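Local coordinates for protein Hcp1 (Flavobacterium johnsoniae, PDB 6BDC) that probably forms the hexameric ring of a type VI secretion tube and may act as a chaperone for secreted effectors, at residues V16-Y21 with M43-S48. Numbering follows the deposited sequence.
Sequences VLNVSY and MIEVES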
loop_
_atom_site.group_PDB
_atom_site.type_symbol
_atom_site.label_atom_id
_atom_site.label_comp_id
_atom_site.label_asym_id
_atom_site.label_seq_id
_atom_site.Cartn_x
_atom_site.Cartn_y
_atom_site.Cartn_z
ATOM N N VAL A 16 -11.831 8.845 -23.388
ATOM C CA VAL A 16 -10.976 9.063 -22.230
ATOM C C VAL A 16 -11.564 8.323 -21.041
ATOM O O VAL A 16 -12.727 8.538 -20.676
ATOM C CB VAL A 16 -10.810 10.553 -21.913
ATOM C CG1 VAL A 16 -9.988 10.712 -20.661
ATOM C CG2 VAL A 16 -10.146 11.256 -23.066
ATOM N N LEU A 17 -10.752 7.459 -20.432
ATOM C CA LEU A 17 -11.173 6.765 -19.226
ATOM C C LEU A 17 -10.931 7.624 -17.989
ATOM O O LEU A 17 -11.848 7.834 -17.190
ATOM C CB LEU A 17 -10.449 5.420 -19.120
ATOM C CG LEU A 17 -10.483 4.582 -20.404
ATOM C CD1 LEU A 17 -9.596 3.343 -20.286
ATOM C CD2 LEU A 17 -11.923 4.177 -20.788
ATOM N N ASN A 18 -9.711 8.137 -17.820
ATOM C CA ASN A 18 -9.360 8.946 -16.659
ATOM C C ASN A 18 -8.657 10.219 -17.102
ATOM O O ASN A 18 -7.840 10.193 -18.026
ATOM C CB ASN A 18 -8.439 8.184 -15.692
ATOM C CG ASN A 18 -9.113 6.987 -15.050
ATOM O OD1 ASN A 18 -10.276 6.694 -15.319
ATOM N ND2 ASN A 18 -8.374 6.281 -14.200
ATOM N N VAL A 19 -8.977 11.329 -16.439
ATOM C CA VAL A 19 -8.230 12.570 -16.586
ATOM C C VAL A 19 -7.971 13.152 -15.207
ATOM O O VAL A 19 -8.704 12.882 -14.250
ATOM C CB VAL A 19 -8.953 13.620 -17.459
ATOM C CG1 VAL A 19 -7.987 14.233 -18.469
ATOM C CG2 VAL A 19 -10.178 13.031 -18.126
ATOM N N SER A 20 -6.918 13.963 -15.114
ATOM C CA SER A 20 -6.654 14.761 -13.926
ATOM C C SER A 20 -5.671 15.866 -14.289
ATOM O O SER A 20 -4.838 15.719 -15.186
ATOM C CB SER A 20 -6.119 13.910 -12.761
ATOM O OG SER A 20 -4.704 13.858 -12.760
ATOM N N TYR A 21 -5.792 16.985 -13.581
ATOM C CA TYR A 21 -4.883 18.113 -13.725
ATOM C C TYR A 21 -4.904 18.867 -12.408
ATOM O O TYR A 21 -5.977 19.103 -11.844
ATOM C CB TYR A 21 -5.283 19.031 -14.891
ATOM C CG TYR A 21 -6.645 19.670 -14.741
ATOM C CD1 TYR A 21 -7.796 18.990 -15.111
ATOM C CD2 TYR A 21 -6.781 20.954 -14.228
ATOM C CE1 TYR A 21 -9.047 19.569 -14.976
ATOM C CE2 TYR A 21 -8.027 21.542 -14.086
ATOM C CZ TYR A 21 -9.155 20.842 -14.463
ATOM O OH TYR A 21 -10.397 21.416 -14.323
HETATM N N MSE A 43 -2.873 14.551 -16.898
HETATM C CA MSE A 43 -2.721 13.100 -17.023
HETATM C C MSE A 43 -3.987 12.476 -17.605
HETATM O O MSE A 43 -5.083 12.723 -17.105
HETATM C CB MSE A 43 -2.406 12.474 -15.667
HETATM C CG MSE A 43 -2.195 13.487 -14.553
HETATM SE SE MSE A 43 -0.376 14.169 -14.406
HETATM C CE MSE A 43 0.187 13.157 -12.825
ATOM N N ILE A 44 -3.838 11.672 -18.661
ATOM C CA ILE A 44 -4.970 11.115 -19.390
ATOM C C ILE A 44 -4.755 9.619 -19.581
ATOM O O ILE A 44 -3.620 9.146 -19.709
ATOM C CB ILE A 44 -5.171 11.814 -20.760
ATOM C CG1 ILE A 44 -5.214 13.333 -20.604
ATOM C CG2 ILE A 44 -6.447 11.337 -21.440
ATOM C CD1 ILE A 44 -4.023 14.048 -21.204
ATOM N N GLU A 45 -5.860 8.871 -19.592
ATOM C CA GLU A 45 -5.854 7.453 -19.927
ATOM C C GLU A 45 -6.876 7.209 -21.025
ATOM O O GLU A 45 -8.026 7.643 -20.913
ATOM C CB GLU A 45 -6.158 6.578 -18.708
ATOM C CG GLU A 45 -6.095 5.087 -19.004
ATOM C CD GLU A 45 -6.079 4.238 -17.747
ATOM O OE1 GLU A 45 -6.068 4.812 -16.636
ATOM O OE2 GLU A 45 -6.072 2.994 -17.869
ATOM N N VAL A 46 -6.459 6.508 -22.079
ATOM C CA VAL A 46 -7.225 6.414 -23.314
ATOM C C VAL A 46 -7.351 4.959 -23.742
ATOM O O VAL A 46 -6.441 4.151 -23.534
ATOM C CB VAL A 46 -6.562 7.253 -24.432
ATOM C CG1 VAL A 46 -7.288 7.080 -25.748
ATOM C CG2 VAL A 46 -6.522 8.716 -24.036
ATOM N N GLU A 47 -8.497 4.622 -24.334
ATOM C CA GLU A 47 -8.635 3.348 -25.025
ATOM C C GLU A 47 -7.775 3.366 -26.285
ATOM O O GLU A 47 -7.872 4.285 -27.104
ATOM C CB GLU A 47 -10.103 3.084 -25.366
ATOM C CG GLU A 47 -10.650 1.770 -24.823
ATOM C CD GLU A 47 -12.156 1.657 -24.988
ATOM O OE1 GLU A 47 -12.842 2.697 -24.886
ATOM O OE2 GLU A 47 -12.656 0.534 -25.223
ATOM N N SER A 48 -6.934 2.343 -26.445
ATOM C CA SER A 48 -5.804 2.451 -27.365
ATOM C C SER A 48 -6.221 2.417 -28.829
ATOM O O SER A 48 -5.525 2.992 -29.675
ATOM C CB SER A 48 -4.795 1.342 -27.077
ATOM O OG SER A 48 -4.053 1.635 -25.915
#
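Val16, Val19 and Ile44 make the tightly packed side of this antiparallel pairing, in which 18-21 runs against 43-47 at 169°. Ile44 packs against both valines and gives each a different branch. Its CG1, turned beside its own backbone N (chi1 -51°), lies 3.6 Å from Val19 CG1, the two side chains running side by side in the same direction. Its CG2, anti to that N, meets Val16 CG1 at 3.7 Å, and here the side chains cross obliquely.

Four backbone hydrogen bonds join the strands. Ser20 and Met43, a selenomethionine, exchange two: Met43 N to Ser20 O is nearly straight (173°), while Ser20 N to Met43 O, 3.0 Å long, is more bent. A classic beta bulge sets both Leu17 and Asn18 opposite Glu45. Leu17 N reaches Glu45 O at 2.8 Å, and Glu45 N donates to Asn18 O. Buried Leu17 leans across Glu45 from the bulge, its CD1 4.1 Å from Glu45 CG. The extra residue interrupts the alternation of faces, since Val16 joins Val19 on the buried side although they lie three residues apart, an odd number.

The other face is looser and more open to solvent at Asn18, Glu45 and the end of Met43. Asn18 and Glu45 extend side by side, and the selenomethionine chain bends away beyond its CG. Buried Ser20 is the exception, its OG 3.1 Å from Met43 CG. Glu45, extended beyond CG, hydrogen-bonds through OE2 to Thr106 OG1.

The pairing lies within the curled antiparallel sheet of the Hcp fold. Strand 105-113 borders 41-47 on its other edge, Thr5 of strand 4-9 packs on both valines and Leu7 on Val16, and residues 18-21 pair with a strand of a second subunit, continuing the sheet across the interface of the six-chain assembly.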